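Local structure of citrate synthase (4TVM) at residues Arg109-Met115 with Ile165-Lys170; Glu118-Phe124 with Pro186-Pro190; Phe200-Phe205 with Ala375-Pro379. The protein catalyses the condensation of oxaloacetate with acetyl-CoA and water to give citrate and CoA, a step of the Krebs cycle. All coordinates share one frame; numbering follows the deposited sequence.

All three contacts lie in the largely helical body of the chain, away from the oxaloacetate site. From the N terminus, helix 100-111 ends in the first segment of contact 1, and helix 118-122 follows after a short loop with the first segment of contact 2. The chain comes back through helix 159-182, whose residues 165-170 close contact 1. The loop 186-190 beyond that helix closes contact 2. Their segments alternate, so the two contacts cross, and they touch where T114 packs on P190. Contact 3 comes later in series. It joins helix 196-205 to the turn after helix 367-375, closing a span of 169 residues. It also touches contact 2 through R202 and L203.

Contact 1: residues Arg109-Met115 with Ile165-Lys170; sequences RIQRHTM and IRLLAK
T114 and A169 mark the closest backbone approach, with their CA atoms 4.6 Å apart, where the loop after helix 100-111 passes over helix 159-182. A169 CB points into the other segment and lies 3.3 Å from both I110 O and H113 O. I110 CG2 packs on the same methyl at 3.8 Å, and T114 CG2 reaches it as well. I165 lies one turn earlier on the helix. H113 has CG anti to its carbonyl carbon (chi1 -72°), which sets one face of its ring against I165 CG2, 4.0 Å from H113 ND1. I165 CG1 meets R109 CD at 3.9 Å. H113 ND1 also donates a hydrogen bond to R109 O (2.9 Å, 143° at the hydrogen). This bond ties the ring to the last turn of helix 100-111 and helps fix its rotation. The carbon chain of K170 runs past H113 O and M115 O, which brings K170 NZ near the plane of the H113 ring, at its edge. R166 forms a salt bridge with D150, and T114 O is hydrogen-bonded to T173 OG1, farther along helix 159-182. Behind the contact, L168 packs on helices 85-94 and 383-403, and L167 on helices 251-262 and 383-403.

Contact 2: residues Glu118-Phe124 with Pro186-Pro190; sequences EDLKRFF and PFLYP
F187 meets K121 and F124 from the loop 186-190, and it has the most surface buried by the contact. K121 and Y189 come next. The F187 ring presents its edge to the face of the F124 ring in a T-shaped pair. The centroids are 5.4 Å apart and the planes stand at 90°. F187 CZ also reaches the base of the F124 side chain, 3.6 Å from F124 CB, which lies in the plane of the F187 ring. K121 runs past F187 in the opposite direction. Its CG lies at the ring edge, 4.1 Å from F187 CD2, and its CE is equally far from F187 CB. K121 starts with CG anti to the backbone N (chi1 -163°) and stays extended until a bend at chi4. This carries NZ across to the hydroxyl of Y189. K121 NZ donates a hydrogen bond to Y189 OH at 3.1 Å. Y189 OH in turn donates to E118 OE1 at 2.7 Å, meeting that oxygen from above the carboxylate plane. E118 and Y189 cross at about a right angle. F187 also stacks with Y177 of helix 159-182, and F124 packs on V136 and V140 of helix 133-147. On another side of the segment, F123 meets F123 of the second subunit. The contact therefore has an aromatic part and a polar part. The tyrosine hydroxyl is both acceptor and donor, so it joins a lysine to a carboxylate one helical turn apart. The nearby ammonium and carboxylate would probably polarise it.

Contact 3: residues Phe200-Phe205 with Ala375-Pro379; sequences FLRLTF and ALGFP
F205 and F378 both place CG anti to their own carbonyl carbon (chi1 -67° and -71°), and these torsions bring the two rings together. F205 points from the end of helix 196-205 toward the turn 375-379. The end of the F378 side chain comes back toward the helix, and the F205 and F378 side chains cross at about a right angle. F205 CZ lies over one face of the F378 ring, off its centre, 3.6 Å from F378 CE1. The centroids are 5.0 Å apart and the planes are inclined at 50°. Three more side chains of the helix touch the end of F378. F200 CE2 and L201 CD2 each come within 4.0 Å of F378 CZ. T204 CG2 lies 3.8 Å from F378 CE1, and the same methyl sits over the centre of one face of the F205 ring. T204 CG2 thus touches both rings, while T204 OG1 is hydrogen-bonded back to F200 O. The backbone of the turn joins in at the edge of F205, where G377 O lies 3.6 Å from F205 CE1. G377 has a positive phi and completes a Schellman motif that ends helix 367-375. The chain leaves the helix there and F378 comes next, its ring reaching helix 196-205. No hydrogen bond crosses the contact, which is mainly apolar. L386 of helix 383-403 packs on both F200 and F378. L201 and L376 each touch V218 of helix 216-229, and T204 rests on A176 and Y179 of helix 159-182.

Contact 1: residues Arg109-Met115 with Ile165-Lys170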
# COMPACT_ATOMS: atom_id res chain seq x y z
N ARG A 109 -11.87 18.98 -18.89
CA ARG A 109 -10.86 17.95 -19.05
C ARG A 109 -11.28 16.64 -18.39
O ARG A 109 -11.12 15.56 -18.96
CB ARG A 109 -9.53 18.47 -18.48
CG ARG A 109 -8.28 17.89 -19.13
CD ARG A 109 -7.02 18.63 -18.65
NE ARG A 109 -6.72 19.80 -19.49
CZ ARG A 109 -6.58 21.06 -19.07
NH1 ARG A 109 -6.69 21.40 -17.78
NH2 ARG A 109 -6.32 22.01 -19.97
N ILE A 110 -11.86 16.74 -17.20
CA ILE A 110 -12.35 15.56 -16.51
C ILE A 110 -13.58 15.00 -17.23
O ILE A 110 -13.78 13.79 -17.26
CB ILE A 110 -12.74 15.89 -15.05
CG1 ILE A 110 -11.50 16.22 -14.23
CG2 ILE A 110 -13.49 14.74 -14.39
CD1 ILE A 110 -11.83 16.87 -12.90
N GLN A 111 -14.42 15.87 -17.78
CA GLN A 111 -15.71 15.40 -18.30
C GLN A 111 -15.48 14.55 -19.54
O GLN A 111 -16.28 13.68 -19.86
CB GLN A 111 -16.65 16.57 -18.61
CG GLN A 111 -18.12 16.28 -18.35
CD GLN A 111 -18.40 15.83 -16.92
OE1 GLN A 111 -19.01 14.78 -16.69
NE2 GLN A 111 -17.96 16.62 -15.95
N ARG A 112 -14.37 14.79 -20.23
CA ARG A 112 -14.10 14.09 -21.48
C ARG A 112 -13.25 12.82 -21.27
O ARG A 112 -12.95 12.15 -22.24
CB ARG A 112 -13.54 15.07 -22.56
CG ARG A 112 -12.19 15.73 -22.24
CD ARG A 112 -11.82 16.87 -23.21
NE ARG A 112 -10.45 17.37 -22.95
CZ ARG A 112 -9.31 16.72 -23.24
NH1 ARG A 112 -9.35 15.54 -23.83
NH2 ARG A 112 -8.12 17.25 -22.95
N HIS A 113 -12.93 12.45 -20.03
CA HIS A 113 -12.17 11.22 -19.73
C HIS A 113 -12.87 10.20 -18.83
O HIS A 113 -12.22 9.33 -18.22
CB HIS A 113 -10.81 11.56 -19.09
CG HIS A 113 -9.82 12.17 -20.04
ND1 HIS A 113 -9.93 13.46 -20.49
CD2 HIS A 113 -8.71 11.66 -20.61
CE1 HIS A 113 -8.92 13.73 -21.31
NE2 HIS A 113 -8.17 12.65 -21.39
N THR A 114 -14.19 10.27 -18.75
CA THR A 114 -14.93 9.44 -17.83
C THR A 114 -15.24 8.07 -18.36
O THR A 114 -15.67 7.19 -17.59
CB THR A 114 -16.27 10.06 -17.46
OG1 THR A 114 -16.91 10.48 -18.66
CG2 THR A 114 -16.10 11.24 -16.53
N MET A 115 -15.10 7.88 -19.66
CA MET A 115 -15.35 6.58 -20.24
C MET A 115 -14.09 5.75 -20.12
O MET A 115 -13.01 6.25 -20.42
CB MET A 115 -15.73 6.71 -21.71
CG MET A 115 -16.75 5.67 -22.13
SD MET A 115 -17.38 5.87 -23.80
CE MET A 115 -18.48 7.28 -23.54
N ILE A 165 -5.95 13.45 -14.24
CA ILE A 165 -7.24 13.61 -14.87
C ILE A 165 -7.94 12.27 -14.99
O ILE A 165 -9.07 12.11 -14.53
CB ILE A 165 -7.11 14.28 -16.26
CG1 ILE A 165 -6.45 15.66 -16.13
CG2 ILE A 165 -8.47 14.48 -16.88
CD1 ILE A 165 -7.04 16.53 -15.02
N ARG A 166 -7.28 11.32 -15.64
CA ARG A 166 -7.82 9.97 -15.80
C ARG A 166 -8.35 9.37 -14.50
O ARG A 166 -9.37 8.69 -14.51
CB ARG A 166 -6.75 9.06 -16.37
CG ARG A 166 -6.85 8.88 -17.86
CD ARG A 166 -5.51 8.62 -18.49
NE ARG A 166 -5.68 8.45 -19.91
CZ ARG A 166 -4.71 8.11 -20.75
NH1 ARG A 166 -3.47 7.89 -20.30
NH2 ARG A 166 -4.99 7.98 -22.05
N LEU A 167 -7.66 9.59 -13.40
CA LEU A 167 -8.12 9.06 -12.10
C LEU A 167 -9.34 9.78 -11.59
O LEU A 167 -10.27 9.16 -11.11
CB LEU A 167 -7.01 9.15 -11.05
CG LEU A 167 -6.10 7.93 -10.94
CD1 LEU A 167 -4.76 8.29 -10.34
CD2 LEU A 167 -6.79 6.87 -10.10
N LEU A 168 -9.32 11.10 -11.65
CA LEU A 168 -10.46 11.87 -11.14
C LEU A 168 -11.70 11.59 -11.97
O LEU A 168 -12.81 11.57 -11.43
CB LEU A 168 -10.16 13.36 -11.18
CG LEU A 168 -9.24 13.84 -10.07
CD1 LEU A 168 -8.76 15.23 -10.42
CD2 LEU A 168 -9.99 13.83 -8.74
N ALA A 169 -11.52 11.38 -13.27
CA ALA A 169 -12.67 11.08 -14.16
C ALA A 169 -13.13 9.67 -14.02
O ALA A 169 -14.31 9.43 -13.86
CB ALA A 169 -12.33 11.34 -15.61
N LYS A 170 -12.19 8.73 -14.13
CA LYS A 170 -12.56 7.31 -14.27
C LYS A 170 -12.87 6.56 -12.99
O LYS A 170 -13.51 5.52 -13.06
CB LYS A 170 -11.48 6.56 -15.02
CG LYS A 170 -11.22 7.16 -16.36
CD LYS A 170 -10.34 6.26 -17.21
CE LYS A 170 -10.53 6.65 -18.68
NZ LYS A 170 -9.52 7.64 -19.06

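Contact 2: residues Glu118-Phe124 with Pro186-Pro190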
# COMPACT_ATOMS: atom_id res chain seq x y z
N GLU A 118 -13.32 0.15 -23.49
CA GLU A 118 -14.28 -0.95 -23.55
C GLU A 118 -13.77 -2.30 -23.00
O GLU A 118 -14.55 -3.06 -22.40
CB GLU A 118 -14.75 -1.18 -24.98
CG GLU A 118 -15.98 -0.38 -25.36
CD GLU A 118 -17.18 -0.81 -24.55
OE1 GLU A 118 -17.62 -0.01 -23.70
OE2 GLU A 118 -17.64 -1.95 -24.74
N ASP A 119 -12.49 -2.62 -23.24
CA ASP A 119 -11.90 -3.82 -22.65
C ASP A 119 -11.83 -3.77 -21.12
O ASP A 119 -12.04 -4.78 -20.44
CB ASP A 119 -10.52 -4.08 -23.19
CG ASP A 119 -10.52 -4.58 -24.61
OD1 ASP A 119 -11.59 -4.70 -25.24
OD2 ASP A 119 -9.41 -4.84 -25.10
N LEU A 120 -11.53 -2.59 -20.59
CA LEU A 120 -11.53 -2.38 -19.14
C LEU A 120 -12.91 -2.43 -18.60
O LEU A 120 -13.14 -2.92 -17.50
CB LEU A 120 -10.86 -1.08 -18.74
CG LEU A 120 -10.77 -0.96 -17.21
CD1 LEU A 120 -9.85 -2.02 -16.66
CD2 LEU A 120 -10.33 0.42 -16.76
N LYS A 121 -13.86 -1.98 -19.38
CA LYS A 121 -15.28 -2.22 -19.05
C LYS A 121 -15.61 -3.69 -19.01
O LYS A 121 -16.15 -4.16 -18.03
CB LYS A 121 -16.17 -1.56 -20.08
CG LYS A 121 -17.60 -1.38 -19.65
CD LYS A 121 -18.50 -1.19 -20.85
CE LYS A 121 -19.93 -0.89 -20.44
NZ LYS A 121 -20.88 -1.71 -21.21
N ARG A 122 -15.25 -4.42 -20.07
CA ARG A 122 -15.49 -5.86 -20.18
C ARG A 122 -14.85 -6.68 -19.06
O ARG A 122 -15.43 -7.63 -18.58
CB ARG A 122 -14.98 -6.37 -21.52
CG ARG A 122 -15.92 -6.17 -22.70
CD ARG A 122 -15.17 -6.32 -24.02
NE ARG A 122 -14.35 -7.54 -24.05
CZ ARG A 122 -13.58 -7.91 -25.07
NH1 ARG A 122 -13.49 -7.17 -26.17
NH2 ARG A 122 -12.89 -9.05 -24.99
N PHE A 123 -13.63 -6.31 -18.66
CA PHE A 123 -12.90 -6.92 -17.55
C PHE A 123 -13.70 -7.07 -16.26
O PHE A 123 -13.41 -7.94 -15.47
CB PHE A 123 -11.70 -6.03 -17.30
CG PHE A 123 -10.78 -6.51 -16.21
CD1 PHE A 123 -10.96 -6.08 -14.91
CD2 PHE A 123 -9.67 -7.26 -16.52
CE1 PHE A 123 -10.08 -6.45 -13.91
CE2 PHE A 123 -8.78 -7.65 -15.52
CZ PHE A 123 -8.98 -7.24 -14.21
N PHE A 124 -14.73 -6.24 -16.06
CA PHE A 124 -15.69 -6.48 -14.98
C PHE A 124 -16.42 -7.81 -15.12
O PHE A 124 -16.95 -8.35 -14.13
CB PHE A 124 -16.70 -5.33 -14.87
CG PHE A 124 -16.15 -4.08 -14.18
CD1 PHE A 124 -15.45 -3.11 -14.90
CD2 PHE A 124 -16.34 -3.88 -12.82
CE1 PHE A 124 -14.96 -1.97 -14.29
CE2 PHE A 124 -15.87 -2.75 -12.20
CZ PHE A 124 -15.18 -1.78 -12.93
N PRO A 186 -27.20 -3.77 -15.49
CA PRO A 186 -26.44 -3.30 -16.63
C PRO A 186 -25.59 -2.14 -16.27
O PRO A 186 -25.96 -1.34 -15.41
CB PRO A 186 -27.52 -2.82 -17.61
CG PRO A 186 -28.79 -3.34 -17.14
CD PRO A 186 -28.63 -3.96 -15.80
N PHE A 187 -24.47 -2.00 -16.93
CA PHE A 187 -23.71 -0.78 -16.74
C PHE A 187 -24.33 0.23 -17.66
O PHE A 187 -24.73 -0.12 -18.75
CB PHE A 187 -22.25 -0.93 -17.12
CG PHE A 187 -21.48 -1.92 -16.28
CD1 PHE A 187 -22.04 -2.61 -15.20
CD2 PHE A 187 -20.15 -2.14 -16.56
CE1 PHE A 187 -21.27 -3.50 -14.45
CE2 PHE A 187 -19.40 -3.02 -15.82
CZ PHE A 187 -19.95 -3.70 -14.76
N LEU A 188 -24.41 1.48 -17.22
CA LEU A 188 -24.74 2.60 -18.12
C LEU A 188 -23.46 3.29 -18.56
O LEU A 188 -22.38 2.94 -18.10
CB LEU A 188 -25.65 3.61 -17.40
CG LEU A 188 -27.16 3.40 -17.58
CD1 LEU A 188 -27.51 1.93 -17.45
CD2 LEU A 188 -28.01 4.23 -16.61
N TYR A 189 -23.58 4.30 -19.44
CA TYR A 189 -22.45 5.15 -19.81
C TYR A 189 -22.60 6.58 -19.30
O TYR A 189 -23.68 6.97 -18.97
CB TYR A 189 -22.30 5.18 -21.31
CG TYR A 189 -21.75 3.89 -21.85
CD1 TYR A 189 -20.37 3.66 -21.91
CD2 TYR A 189 -22.61 2.90 -22.32
CE1 TYR A 189 -19.87 2.47 -22.42
CE2 TYR A 189 -22.12 1.73 -22.84
CZ TYR A 189 -20.76 1.52 -22.88
OH TYR A 189 -20.30 0.35 -23.40
N PRO A 190 -21.49 7.34 -19.20
CA PRO A 190 -21.55 8.79 -18.95
C PRO A 190 -22.48 9.58 -19.87
O PRO A 190 -22.52 9.33 -21.06
CB PRO A 190 -20.10 9.24 -19.19
CG PRO A 190 -19.28 8.06 -18.79
CD PRO A 190 -20.12 6.83 -19.01

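Contact 3: residues Phe200-Phe205 with Ala375-Pro379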
# COMPACT_ATOMS: atom_id res chain seq x y z
N PHE A 200 -22.21 10.39 -11.67
CA PHE A 200 -21.84 9.25 -10.87
C PHE A 200 -23.09 8.58 -10.32
O PHE A 200 -23.19 7.36 -10.30
CB PHE A 200 -20.89 9.62 -9.73
CG PHE A 200 -20.84 8.59 -8.64
CD1 PHE A 200 -20.28 7.33 -8.88
CD2 PHE A 200 -21.37 8.85 -7.39
CE1 PHE A 200 -20.26 6.36 -7.89
CE2 PHE A 200 -21.33 7.89 -6.40
CZ PHE A 200 -20.79 6.64 -6.65
N LEU A 201 -24.04 9.39 -9.88
CA LEU A 201 -25.28 8.88 -9.31
C LEU A 201 -26.15 8.13 -10.31
O LEU A 201 -26.87 7.20 -9.95
CB LEU A 201 -26.07 10.01 -8.66
CG LEU A 201 -25.71 10.37 -7.21
CD1 LEU A 201 -26.25 11.75 -6.83
CD2 LEU A 201 -26.31 9.33 -6.27
N ARG A 202 -26.13 8.56 -11.56
CA ARG A 202 -26.85 7.84 -12.62
C ARG A 202 -26.22 6.50 -12.91
O ARG A 202 -26.92 5.52 -13.18
CB ARG A 202 -26.81 8.64 -13.93
CG ARG A 202 -27.85 8.21 -14.96
CD ARG A 202 -27.69 8.94 -16.28
NE ARG A 202 -28.17 8.16 -17.43
CZ ARG A 202 -27.38 7.56 -18.33
NH1 ARG A 202 -26.04 7.60 -18.22
NH2 ARG A 202 -27.91 6.89 -19.34
N LEU A 203 -24.88 6.49 -12.92
CA LEU A 203 -24.13 5.29 -13.26
C LEU A 203 -24.40 4.25 -12.20
O LEU A 203 -24.40 3.06 -12.48
CB LEU A 203 -22.67 5.58 -13.27
CG LEU A 203 -22.11 6.34 -14.45
CD1 LEU A 203 -20.60 6.50 -14.23
CD2 LEU A 203 -22.38 5.59 -15.71
N THR A 204 -24.62 4.74 -10.99
CA THR A 204 -24.83 3.90 -9.82
C THR A 204 -26.25 3.42 -9.74
O THR A 204 -26.50 2.26 -9.44
CB THR A 204 -24.56 4.71 -8.56
OG1 THR A 204 -23.33 5.41 -8.73
CG2 THR A 204 -24.44 3.82 -7.35
N PHE A 205 -27.18 4.31 -10.02
CA PHE A 205 -28.59 4.04 -9.77
C PHE A 205 -29.45 3.98 -11.01
O PHE A 205 -30.56 3.53 -10.94
CB PHE A 205 -29.13 5.12 -8.82
CG PHE A 205 -28.52 5.04 -7.45
CD1 PHE A 205 -28.63 3.86 -6.70
CD2 PHE A 205 -27.83 6.10 -6.92
CE1 PHE A 205 -28.08 3.75 -5.45
CE2 PHE A 205 -27.27 6.00 -5.66
CZ PHE A 205 -27.39 4.82 -4.92
N ALA A 375 -29.30 6.43 3.58
CA ALA A 375 -30.42 7.30 3.20
C ALA A 375 -30.48 7.58 1.71
O ALA A 375 -31.56 7.61 1.13
CB ALA A 375 -30.37 8.61 3.98
N LEU A 376 -29.33 7.76 1.07
CA LEU A 376 -29.28 8.03 -0.37
C LEU A 376 -29.42 6.74 -1.18
O LEU A 376 -29.36 6.79 -2.42
CB LEU A 376 -27.99 8.76 -0.77
CG LEU A 376 -27.57 9.93 0.14
CD1 LEU A 376 -26.22 10.51 -0.23
CD2 LEU A 376 -28.64 11.02 0.16
N GLY A 377 -29.58 5.60 -0.50
CA GLY A 377 -29.73 4.31 -1.18
C GLY A 377 -28.45 3.51 -1.38
O GLY A 377 -28.44 2.48 -2.10
N PHE A 378 -27.35 3.94 -0.76
CA PHE A 378 -26.10 3.21 -0.88
C PHE A 378 -26.13 2.07 0.10
O PHE A 378 -26.47 2.27 1.28
CB PHE A 378 -24.90 4.12 -0.64
CG PHE A 378 -24.67 5.12 -1.76
CD1 PHE A 378 -24.22 4.70 -3.00
CD2 PHE A 378 -24.91 6.46 -1.57
CE1 PHE A 378 -24.03 5.59 -4.02
CE2 PHE A 378 -24.71 7.37 -2.59
CZ PHE A 378 -24.27 6.93 -3.82
N PRO A 379 -25.77 0.86 -0.37
CA PRO A 379 -25.70 -0.27 0.49
C PRO A 379 -24.36 -0.26 1.23
O PRO A 379 -23.39 0.35 0.75
CB PRO A 379 -25.77 -1.43 -0.48
CG PRO A 379 -25.14 -0.93 -1.75
CD PRO A 379 -25.36 0.55 -1.76